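Local coordinates for protein beta-galactosidase (PDB 3OG2) that probably hydrolyses terminal non-reducing beta-D-galactose residues in beta-D-galactosides, as a member of glycoside hydrolase family 35, at residues A[338-343]-A[936-941]; A[906-911]-A[929-934]; A[330-335]-A[925-930]; A[334-339]-A[783-788]. One frame throughout, in Å; residues are numbered along the deposited sequence.

Interaction 1 of 4, residues A[338-343]-A[936-941]; sequences GYTSYD and GPQTEF. With NAG (2-acetamido-2-deoxy-beta-D-glucopyranose), chain C.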
# COMPACT_ATOMS: atom_id res chain seq x y z
N GLY A 338 -8.81 -4.24 10.07
CA GLY A 338 -8.20 -2.94 9.87
C GLY A 338 -9.30 -1.89 9.93
O GLY A 338 -10.47 -2.19 10.08
N TYR A 339 -8.85 -0.64 9.81
CA TYR A 339 -9.75 0.51 9.87
C TYR A 339 -9.62 1.29 8.58
O TYR A 339 -9.27 0.72 7.54
CB TYR A 339 -9.53 1.28 11.18
CG TYR A 339 -8.11 1.63 11.49
CD1 TYR A 339 -7.28 0.75 12.26
CD2 TYR A 339 -7.55 2.83 11.02
CE1 TYR A 339 -5.96 1.11 12.53
CE2 TYR A 339 -6.23 3.16 11.30
CZ TYR A 339 -5.45 2.29 12.05
OH TYR A 339 -4.15 2.63 12.34
N THR A 340 -9.98 2.59 8.56
CA THR A 340 -10.04 3.26 7.25
C THR A 340 -8.68 3.41 6.62
O THR A 340 -8.49 3.16 5.43
CB THR A 340 -10.67 4.66 7.38
OG1 THR A 340 -11.90 4.53 8.07
CG2 THR A 340 -10.94 5.17 5.97
N SER A 341 -7.68 3.85 7.38
CA SER A 341 -6.39 4.05 6.76
C SER A 341 -5.74 2.74 6.32
O SER A 341 -5.76 1.74 7.03
CB SER A 341 -5.49 4.75 7.83
OG SER A 341 -4.16 4.96 7.27
N TYR A 342 -5.05 2.77 5.17
CA TYR A 342 -4.13 1.67 4.82
C TYR A 342 -2.74 2.30 4.57
O TYR A 342 -1.98 1.88 3.71
CB TYR A 342 -4.56 0.91 3.59
CG TYR A 342 -4.05 -0.52 3.50
CD1 TYR A 342 -4.20 -1.46 4.53
CD2 TYR A 342 -3.39 -0.93 2.34
CE1 TYR A 342 -3.71 -2.77 4.41
CE2 TYR A 342 -2.91 -2.26 2.19
CZ TYR A 342 -3.08 -3.14 3.25
OH TYR A 342 -2.63 -4.41 3.04
N ASP A 343 -2.37 3.29 5.41
CA ASP A 343 -1.05 3.89 5.24
C ASP A 343 0.06 2.82 5.33
O ASP A 343 1.05 2.91 4.60
CB ASP A 343 -0.81 4.94 6.32
CG ASP A 343 0.58 5.52 6.31
OD1 ASP A 343 0.78 6.57 5.62
OD2 ASP A 343 1.48 4.93 6.97
N GLY A 936 -10.89 3.49 18.37
CA GLY A 936 -9.69 4.06 17.77
C GLY A 936 -8.99 3.11 16.83
O GLY A 936 -9.51 2.03 16.49
N PRO A 937 -7.77 3.43 16.38
CA PRO A 937 -6.99 4.59 16.84
C PRO A 937 -7.07 5.80 15.93
O PRO A 937 -6.45 6.84 16.22
CB PRO A 937 -5.55 4.03 16.74
CG PRO A 937 -5.62 3.23 15.47
CD PRO A 937 -6.98 2.57 15.44
N GLN A 938 -7.79 5.68 14.80
CA GLN A 938 -7.68 6.80 13.83
C GLN A 938 -8.45 8.07 14.21
O GLN A 938 -9.66 7.98 14.46
CB GLN A 938 -8.15 6.28 12.46
CG GLN A 938 -7.87 7.32 11.34
CD GLN A 938 -8.03 6.74 9.97
OE1 GLN A 938 -8.55 5.61 9.76
NE2 GLN A 938 -7.58 7.50 8.97
N THR A 939 -7.76 9.19 14.19
CA THR A 939 -8.41 10.48 14.42
C THR A 939 -8.24 11.40 13.21
O THR A 939 -8.99 12.36 13.05
CB THR A 939 -7.83 11.22 15.64
OG1 THR A 939 -6.38 11.25 15.54
CG2 THR A 939 -8.20 10.52 16.96
N GLU A 940 -7.25 11.12 12.34
CA GLU A 940 -6.94 11.99 11.19
C GLU A 940 -7.22 11.21 9.92
O GLU A 940 -6.65 10.10 9.72
CB GLU A 940 -5.49 12.44 11.30
CG GLU A 940 -5.04 13.20 10.04
CD GLU A 940 -3.79 14.01 10.25
OE1 GLU A 940 -3.20 14.03 11.34
OE2 GLU A 940 -3.38 14.68 9.27
N PHE A 941 -8.07 11.75 9.06
CA PHE A 941 -8.62 11.10 7.86
C PHE A 941 -8.20 11.85 6.62
O PHE A 941 -8.84 12.85 6.29
CB PHE A 941 -10.18 11.03 7.95
CG PHE A 941 -10.57 10.10 9.09
CD1 PHE A 941 -10.69 10.53 10.39
CD2 PHE A 941 -10.81 8.73 8.81
CE1 PHE A 941 -11.07 9.66 11.43
CE2 PHE A 941 -11.22 7.86 9.84
CZ PHE A 941 -11.33 8.31 11.13
C1 NAG C . -10.26 8.04 22.38
C2 NAG C . -9.69 6.87 21.56
C3 NAG C . -10.08 5.56 22.27
C4 NAG C . -9.58 5.55 23.72
C5 NAG C . -10.02 6.85 24.43
C6 NAG C . -9.40 6.97 25.82
C7 NAG C . -9.66 7.20 19.14
C8 NAG C . -10.51 7.52 17.92
N2 NAG C . -10.33 6.90 20.24
O3 NAG C . -9.56 4.47 21.53
O4 NAG C . -10.22 4.48 24.40
O5 NAG C . -9.66 7.99 23.67
O6 NAG C . -10.08 8.06 26.48
O7 NAG C . -8.44 7.29 19.11
O HOH W 1 -10.65 4.34 11.11
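Gln938 reaches across from the loop before strand 940-943 to the backbone of Ser341. Its CG lies anti to the backbone N (chi1 -171°), and the chain beyond it is extended. Gln938 CB touches CD2 of the Tyr339 ring at 3.8 Å. CG sits over the rim of one face of the Phe941 ring. Gln938 OE1 accepts a hydrogen bond from Ser341 N at 3.1 Å, with an N-H...O angle of 142°. The same oxygen accepts from water 1, which in turn takes the N-H of Thr340. Gln938 OE1 also lies at the edge of the Tyr339 ring, in its plane, 3.2 Å from Tyr339 CD2. Gln938 NE2 turns back to its own segment and donates an almost straight bond to Glu940 O at 2.9 Å (171°).

Pro937, which follows a cis peptide bond, lays its CD over one face of the Tyr339 ring, 3.7 Å from the centroid. This is a CH-pi contact. The hydroxyl of Tyr339 bonds to Asp285, and that of Thr340 to Lys930. On the other side of the 936-941 loop, Gly936 CA lies 3.4 Å from C7 of the glycan NAG.

An alanine in place of Gln938 would probably leave the N-H of Ser341 and the carbonyl of Glu940 without these mates, and open a gap beside the Tyr339 ring edge.

The contact joins a loop of the family 35 TIM-barrel region to the last all-beta domain. With donors at OE1 and an acceptor at NE2, the buried amide is fixed against a flip.

Interaction 2 of 4, residues A[906-911]-A[929-934]; sequences FVFDNA and GKYVSN. With NAG (2-acetamido-2-deoxy-beta-D-glucopyranose), chain C.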
# COMPACT_ATOMS: atom_id res chain seq x y z
N PHE A 906 -9.03 15.43 7.58
CA PHE A 906 -10.08 15.78 8.54
C PHE A 906 -9.72 15.20 9.89
O PHE A 906 -9.49 14.01 9.96
CB PHE A 906 -11.45 15.28 8.11
CG PHE A 906 -11.94 15.97 6.84
CD1 PHE A 906 -11.49 15.53 5.61
CD2 PHE A 906 -12.83 17.02 6.93
CE1 PHE A 906 -11.91 16.18 4.45
CE2 PHE A 906 -13.24 17.67 5.76
CZ PHE A 906 -12.79 17.24 4.53
N VAL A 907 -9.67 16.05 10.93
CA VAL A 907 -9.18 15.56 12.23
C VAL A 907 -10.26 15.66 13.30
O VAL A 907 -10.75 16.79 13.54
CB VAL A 907 -7.95 16.33 12.74
CG1 VAL A 907 -7.45 15.82 14.09
CG2 VAL A 907 -6.84 16.16 11.70
N PHE A 908 -10.59 14.56 13.94
CA PHE A 908 -11.52 14.52 15.04
C PHE A 908 -10.71 14.66 16.34
O PHE A 908 -9.69 14.00 16.51
CB PHE A 908 -12.20 13.13 15.05
CG PHE A 908 -13.24 12.92 13.96
CD1 PHE A 908 -12.89 12.67 12.64
CD2 PHE A 908 -14.61 12.96 14.21
CE1 PHE A 908 -13.86 12.47 11.65
CE2 PHE A 908 -15.58 12.75 13.27
CZ PHE A 908 -15.21 12.49 11.98
N ASP A 909 -11.25 15.49 17.24
CA ASP A 909 -10.66 15.64 18.58
C ASP A 909 -11.16 14.52 19.49
O ASP A 909 -12.37 14.32 19.59
CB ASP A 909 -11.06 17.01 19.12
CG ASP A 909 -10.48 17.52 20.40
OD1 ASP A 909 -9.69 16.78 21.01
OD2 ASP A 909 -10.80 18.66 20.82
N ASN A 910 -10.29 13.77 20.13
CA ASN A 910 -10.81 12.69 20.96
C ASN A 910 -10.69 13.09 22.43
O ASN A 910 -9.57 13.03 22.97
CB ASN A 910 -10.04 11.40 20.73
CG ASN A 910 -10.57 10.28 21.57
OD1 ASN A 910 -11.72 10.32 22.06
ND2 ASN A 910 -9.77 9.24 21.77
N ALA A 911 -11.85 13.50 22.99
CA ALA A 911 -11.94 14.04 24.35
C ALA A 911 -12.21 12.95 25.39
O ALA A 911 -13.27 12.35 25.34
CB ALA A 911 -13.01 15.11 24.47
N GLY A 929 -14.15 7.66 5.80
CA GLY A 929 -13.69 7.46 7.19
C GLY A 929 -14.81 6.83 8.05
O GLY A 929 -16.00 7.23 7.97
N LYS A 930 -14.40 5.86 8.84
CA LYS A 930 -15.19 5.32 9.89
C LYS A 930 -14.39 5.62 11.16
O LYS A 930 -13.31 5.16 11.37
CB LYS A 930 -15.37 3.79 9.68
CG LYS A 930 -16.22 3.17 10.79
CD LYS A 930 -16.79 1.80 10.39
CE LYS A 930 -18.08 1.90 9.61
NZ LYS A 930 -18.73 0.59 9.33
N TYR A 931 -15.02 6.45 12.00
CA TYR A 931 -14.41 6.91 13.24
C TYR A 931 -15.14 6.25 14.39
O TYR A 931 -16.37 6.30 14.46
CB TYR A 931 -14.59 8.44 13.33
CG TYR A 931 -14.03 9.01 14.63
CD1 TYR A 931 -12.65 9.12 14.76
CD2 TYR A 931 -14.85 9.38 15.66
CE1 TYR A 931 -12.10 9.63 15.95
CE2 TYR A 931 -14.37 9.90 16.87
CZ TYR A 931 -12.98 10.02 16.98
OH TYR A 931 -12.43 10.52 18.13
N VAL A 932 -14.40 5.67 15.33
CA VAL A 932 -15.02 4.94 16.41
C VAL A 932 -14.40 5.47 17.69
O VAL A 932 -13.27 5.15 18.07
CB VAL A 932 -14.86 3.39 16.30
CG1 VAL A 932 -15.52 2.73 17.51
CG2 VAL A 932 -15.48 2.89 14.98
N SER A 933 -15.19 6.31 18.38
CA SER A 933 -14.56 7.19 19.39
C SER A 933 -14.04 6.39 20.58
O SER A 933 -13.09 6.83 21.26
CB SER A 933 -15.54 8.29 19.84
OG SER A 933 -16.45 7.76 20.82
N ASN A 934 -14.65 5.22 20.86
CA ASN A 934 -14.29 4.44 22.04
C ASN A 934 -13.38 3.26 21.68
O ASN A 934 -13.09 2.46 22.56
CB ASN A 934 -15.55 3.93 22.77
CG ASN A 934 -16.39 3.03 21.87
OD1 ASN A 934 -16.55 3.27 20.69
ND2 ASN A 934 -16.93 1.94 22.45
C1 NAG C . -10.26 8.04 22.38
C2 NAG C . -9.69 6.87 21.56
C3 NAG C . -10.08 5.56 22.27
C4 NAG C . -9.58 5.55 23.72
C5 NAG C . -10.02 6.85 24.43
C6 NAG C . -9.40 6.97 25.82
C7 NAG C . -9.66 7.20 19.14
C8 NAG C . -10.51 7.52 17.92
N2 NAG C . -10.33 6.90 20.24
O3 NAG C . -9.56 4.47 21.53
O4 NAG C . -10.22 4.48 24.40
O5 NAG C . -9.66 7.99 23.67
O6 NAG C . -10.08 8.06 26.48
O7 NAG C . -8.44 7.29 19.11
O HOH W 2 -14.11 12.26 19.48
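Phe908 and Tyr931 stack between two sheets of the last all-beta domain, where strand 900-908 faces strand 926-932 in a beta-sandwich arrangement. The rings form an offset stack, with centroids 4.3 Å apart and planes only 11° from parallel. The side chains slide past each other in opposite directions. CG of Phe908 comes over the centre of the Tyr931 ring, and each CB makes a CH-pi contact with the other ring. The closest of these approaches is Phe908 CB to Tyr931 CE1 at 3.6 Å.

The tyrosine also lies against an N-glycan. Asn910, in an Asn-Ala-Thr sequon, carries NAG through a covalent ND2-C1 bond. The acetyl methyl C8 of NAG lies 3.3 Å from Tyr931 CE1. NAG N2 donates to Ser933 O at 2.9 Å, and Thr912 OG1 adds another hydrogen bond to the sugar. An alanine in place of Tyr931 would probably leave the face of Phe908 without its stacking mate and open a gap beside the acetyl group.

Tyr931 OH touches CB of Asn910 at 3.6 Å. Water 2 links the two segments here, donating to Asp909 O at 2.7 Å and hydrogen-bonding to Tyr931 OH at 2.8 Å.

Interaction 3 of 4, residues A[330-335]-A[925-930]; sequences WGNLGH and GFQYGK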
# COMPACT_ATOMS: atom_id res chain seq x y z
N TRP A 330 -11.29 3.40 1.58
CA TRP A 330 -12.50 4.21 1.47
C TRP A 330 -13.68 3.33 1.17
O TRP A 330 -13.57 2.16 0.75
CB TRP A 330 -12.25 5.30 0.37
CG TRP A 330 -12.14 4.64 -0.98
CD1 TRP A 330 -11.04 4.10 -1.57
CD2 TRP A 330 -13.24 4.46 -1.90
NE1 TRP A 330 -11.38 3.60 -2.79
CE2 TRP A 330 -12.73 3.79 -3.03
CE3 TRP A 330 -14.61 4.78 -1.86
CZ2 TRP A 330 -13.52 3.44 -4.12
CZ3 TRP A 330 -15.39 4.43 -2.95
CH2 TRP A 330 -14.85 3.78 -4.03
N GLY A 331 -14.88 3.89 1.39
CA GLY A 331 -16.10 3.21 0.90
C GLY A 331 -16.26 1.79 1.41
O GLY A 331 -16.71 0.93 0.66
N ASN A 332 -15.94 1.52 2.67
CA ASN A 332 -16.12 0.21 3.29
C ASN A 332 -15.34 -0.89 2.58
O ASN A 332 -15.68 -2.09 2.78
CB ASN A 332 -17.61 -0.17 3.35
CG ASN A 332 -18.40 0.87 4.11
OD1 ASN A 332 -18.09 1.17 5.29
ND2 ASN A 332 -19.43 1.37 3.46
N LEU A 333 -14.30 -0.58 1.81
CA LEU A 333 -13.67 -1.72 1.06
C LEU A 333 -12.84 -2.57 1.98
O LEU A 333 -12.47 -3.67 1.55
CB LEU A 333 -12.91 -1.19 -0.15
CG LEU A 333 -11.62 -0.41 0.10
CD1 LEU A 333 -10.40 -1.33 0.24
CD2 LEU A 333 -11.34 0.53 -1.08
N GLY A 334 -12.44 -2.12 3.18
CA GLY A 334 -11.56 -2.86 4.03
C GLY A 334 -12.22 -3.97 4.82
O GLY A 334 -13.43 -4.03 4.99
N HIS A 335 -11.36 -4.87 5.39
CA HIS A 335 -11.89 -5.91 6.28
C HIS A 335 -11.96 -5.48 7.72
O HIS A 335 -11.39 -4.42 8.08
CB HIS A 335 -11.00 -7.18 6.12
CG HIS A 335 -9.71 -7.14 6.87
ND1 HIS A 335 -9.15 -8.31 7.36
CD2 HIS A 335 -8.84 -6.14 7.15
CE1 HIS A 335 -8.01 -8.01 7.94
NE2 HIS A 335 -7.79 -6.70 7.85
N GLY A 925 -19.63 12.63 -1.61
CA GLY A 925 -20.37 11.37 -1.77
C GLY A 925 -19.52 10.13 -1.50
O GLY A 925 -20.11 9.04 -1.37
N PHE A 926 -18.20 10.25 -1.44
CA PHE A 926 -17.32 9.13 -1.12
C PHE A 926 -17.16 8.97 0.37
O PHE A 926 -16.82 9.95 1.05
CB PHE A 926 -15.94 9.38 -1.72
CG PHE A 926 -15.92 9.25 -3.26
CD1 PHE A 926 -16.23 10.32 -4.08
CD2 PHE A 926 -15.57 8.00 -3.80
CE1 PHE A 926 -16.19 10.17 -5.48
CE2 PHE A 926 -15.50 7.87 -5.17
CZ PHE A 926 -15.82 8.92 -6.00
N GLN A 927 -17.38 7.76 0.86
CA GLN A 927 -17.13 7.57 2.33
C GLN A 927 -15.64 7.42 2.53
O GLN A 927 -15.00 6.59 1.90
CB GLN A 927 -17.93 6.38 2.83
CG GLN A 927 -18.00 6.35 4.37
CD GLN A 927 -17.07 5.27 4.86
OE1 GLN A 927 -15.86 5.48 4.99
NE2 GLN A 927 -17.63 4.09 5.15
N TYR A 928 -15.07 8.30 3.34
CA TYR A 928 -13.64 8.41 3.55
C TYR A 928 -13.28 8.31 5.02
O TYR A 928 -12.23 8.80 5.46
CB TYR A 928 -13.06 9.71 2.88
CG TYR A 928 -12.23 9.32 1.65
CD1 TYR A 928 -10.91 9.00 1.77
CD2 TYR A 928 -12.84 9.27 0.38
CE1 TYR A 928 -10.18 8.64 0.62
CE2 TYR A 928 -12.13 8.90 -0.77
CZ TYR A 928 -10.79 8.59 -0.63
OH TYR A 928 -10.09 8.22 -1.76
N GLY A 929 -14.15 7.66 5.80
CA GLY A 929 -13.69 7.46 7.19
C GLY A 929 -14.81 6.83 8.05
O GLY A 929 -16.00 7.23 7.97
N LYS A 930 -14.40 5.86 8.84
CA LYS A 930 -15.19 5.32 9.89
C LYS A 930 -14.39 5.62 11.16
O LYS A 930 -13.31 5.16 11.37
CB LYS A 930 -15.37 3.79 9.68
CG LYS A 930 -16.22 3.17 10.79
CD LYS A 930 -16.79 1.80 10.39
CE LYS A 930 -18.08 1.90 9.61
NZ LYS A 930 -18.73 0.59 9.33
O HOH W 3 -14.46 3.21 4.62
O HOH W 4 -20.53 3.97 4.23
O HOH W 5 -16.71 -0.38 7.13
O HOH W 6 -20.27 1.65 7.18
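Gly331 N donates to Gln927 O at 2.8 Å, from a type I' turn that runs from Trp330 to Leu333 and is closed by Leu333 N bonding to Trp330 O. Gly331 has positive phi, and a CB on it would run into CE3 of Trp330.

Trp330 carries the apolar half of the contact. Trp330 CB stands over the centre of the Tyr928 ring, a CH-pi contact at 3.7 Å from the centroid. The Trp330 and Tyr928 rings are near parallel but slid apart, so they barely overlap. Chi1 of Trp330 (68°) sets CG between the backbone N and the carbonyl carbon, with the indole beside Phe926. Phe926 turns an edge toward the face of the Trp330 six-membered ring in an offset edge-to-face pair, with planes at 64° and Trp330 CZ3 3.7 Å from Phe926 CD2. The indole NE1 bonds to Phe50 O.

The polar half is bridged by water. Gln927 bends at chi2, and its OE1 accepts from Gly929 N at 2.9 Å. Water 3 donates to the same oxygen and takes the N-H of Asn332. Water 4 accepts from both Asn332 ND2 and Gln927 NE2. Waters 5 and 6 each donate to Asn332 OD1 and accept from Lys930 NZ. That ammonium also forms a salt bridge with Asp783, while Asn332 ND2 bonds to Leu840 O as well.

The turn thus docks a loop of the TIM-barrel region on the outermost strand of a five-stranded antiparallel sheet, where Tyr928 and Gly929 both face Leu921 in a classic beta bulge.

Interaction 4 of 4, residues A[334-339]-A[783-788]; sequences GHPGGY and DSTGLD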
# COMPACT_ATOMS: atom_id res chain seq x y z
N GLY A 334 -12.44 -2.12 3.18
CA GLY A 334 -11.56 -2.86 4.03
C GLY A 334 -12.22 -3.97 4.82
O GLY A 334 -13.43 -4.03 4.99
N HIS A 335 -11.36 -4.87 5.39
CA HIS A 335 -11.89 -5.91 6.28
C HIS A 335 -11.96 -5.48 7.72
O HIS A 335 -11.39 -4.42 8.08
CB HIS A 335 -11.00 -7.18 6.12
CG HIS A 335 -9.71 -7.14 6.87
ND1 HIS A 335 -9.15 -8.31 7.36
CD2 HIS A 335 -8.84 -6.14 7.15
CE1 HIS A 335 -8.01 -8.01 7.94
NE2 HIS A 335 -7.79 -6.70 7.85
N PRO A 336 -12.59 -6.25 8.60
CA PRO A 336 -12.72 -5.86 10.00
C PRO A 336 -11.41 -5.81 10.77
O PRO A 336 -11.39 -5.17 11.83
CB PRO A 336 -13.57 -6.97 10.63
CG PRO A 336 -14.40 -7.46 9.45
CD PRO A 336 -13.41 -7.44 8.31
N GLY A 337 -10.37 -6.47 10.28
CA GLY A 337 -9.06 -6.48 10.96
C GLY A 337 -8.24 -5.22 10.77
O GLY A 337 -7.07 -5.20 11.22
N GLY A 338 -8.81 -4.24 10.07
CA GLY A 338 -8.20 -2.94 9.87
C GLY A 338 -9.30 -1.89 9.93
O GLY A 338 -10.47 -2.19 10.08
N TYR A 339 -8.85 -0.64 9.81
CA TYR A 339 -9.75 0.51 9.87
C TYR A 339 -9.62 1.29 8.58
O TYR A 339 -9.27 0.72 7.54
CB TYR A 339 -9.53 1.28 11.18
CG TYR A 339 -8.11 1.63 11.49
CD1 TYR A 339 -7.28 0.75 12.26
CD2 TYR A 339 -7.55 2.83 11.02
CE1 TYR A 339 -5.96 1.11 12.53
CE2 TYR A 339 -6.23 3.16 11.30
CZ TYR A 339 -5.45 2.29 12.05
OH TYR A 339 -4.15 2.63 12.34
N ASP A 783 -23.75 -2.46 13.02
CA ASP A 783 -22.73 -2.03 12.06
C ASP A 783 -21.96 -3.23 11.53
O ASP A 783 -21.87 -4.25 12.21
CB ASP A 783 -21.65 -1.15 12.72
CG ASP A 783 -20.96 -0.31 11.64
OD1 ASP A 783 -21.57 -0.02 10.56
OD2 ASP A 783 -19.77 0.04 11.84
N SER A 784 -21.36 -3.11 10.37
CA SER A 784 -20.41 -4.09 9.87
C SER A 784 -19.10 -3.38 9.56
O SER A 784 -19.14 -2.34 8.87
CB SER A 784 -20.89 -4.78 8.59
OG SER A 784 -19.82 -5.64 8.12
N THR A 785 -18.00 -3.94 10.04
CA THR A 785 -16.69 -3.34 9.68
C THR A 785 -16.09 -4.07 8.50
O THR A 785 -14.91 -3.90 8.19
CB THR A 785 -15.76 -3.35 10.91
OG1 THR A 785 -15.80 -4.70 11.41
CG2 THR A 785 -16.27 -2.36 11.95
N GLY A 786 -16.88 -4.86 7.79
CA GLY A 786 -16.45 -5.53 6.54
C GLY A 786 -16.65 -7.02 6.67
O GLY A 786 -17.02 -7.52 7.76
N LEU A 787 -16.41 -7.77 5.62
CA LEU A 787 -16.49 -9.23 5.69
C LEU A 787 -15.08 -9.77 5.94
O LEU A 787 -14.07 -9.15 5.51
CB LEU A 787 -17.02 -9.77 4.34
CG LEU A 787 -18.39 -9.17 3.99
CD1 LEU A 787 -18.91 -9.78 2.69
CD2 LEU A 787 -19.39 -9.39 5.13
N ASP A 788 -15.00 -10.87 6.66
CA ASP A 788 -13.70 -11.40 7.02
C ASP A 788 -12.98 -11.97 5.78
O ASP A 788 -13.60 -12.34 4.78
CB ASP A 788 -13.84 -12.53 8.05
CG ASP A 788 -14.32 -12.01 9.41
OD1 ASP A 788 -14.23 -10.80 9.74
OD2 ASP A 788 -14.79 -12.83 10.24
O HOH W 7 -13.02 -1.93 8.96
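In Thr785, chi1 (50°) sets OG1 between the backbone N and the carbonyl carbon, where it meets CB of Pro336 at 3.3 Å. This hydroxyl also hydrogen-bonds to Ser736 O. CG of Asp788 lies anti to the carbonyl carbon (chi1 -68°), and its OD1 comes to 3.4 Å from CG of Pro336. The same oxygen forms a salt bridge with Arg802.

Oxygens line the Pro336 ring. Gly786 O lies 3.1 Å from Pro336 CG, and Leu787 O lies 3.3 Å from Pro336 CD. The proline N has no hydrogen to offer Thr785 O, but its CA makes a CA-H...O contact with that oxygen.

The proline sits in a type I turn from His335 to Gly338, in a loop of the TIM-barrel region. The turn meets the loop that follows strand 775-782 in the earlier of the two later all-beta domains. That loop holds an ST turn, in which Ser784 OG accepts from Gly786 N at 3.1 Å. Gly786 passes close to Gly334 and His335; a CB on it would collide with Gly334 O.

His335 bends away from the contact. Gly337 N lies over the centre of the His335 ring, 3.4 Å above the plane. The imidazole packs on Glu122, a residue seen to bind beta-D-galactose. Water 7 lies 2.8 Å from both Gly338 O and Thr785 O.

How the interactions relate
From the N terminus, one loop between strand 318-321 and helix 357-370 supplies the first partner of interactions 3, 4 and 1 in turn. Interaction 4 closes earliest, at 783-788, in the first of the two later all-beta domains. Interactions 3 and 1 close in the second, at 925-930 and 936-941, and cross each other. Interaction 2 is a short closure of 906-911 on 929-934. It falls within the span of interaction 1 and follows interaction 4 in series. Strand 926-932 serves both interactions 2 and 3. Lys930, on that strand, is the common point through which all four interactions meet.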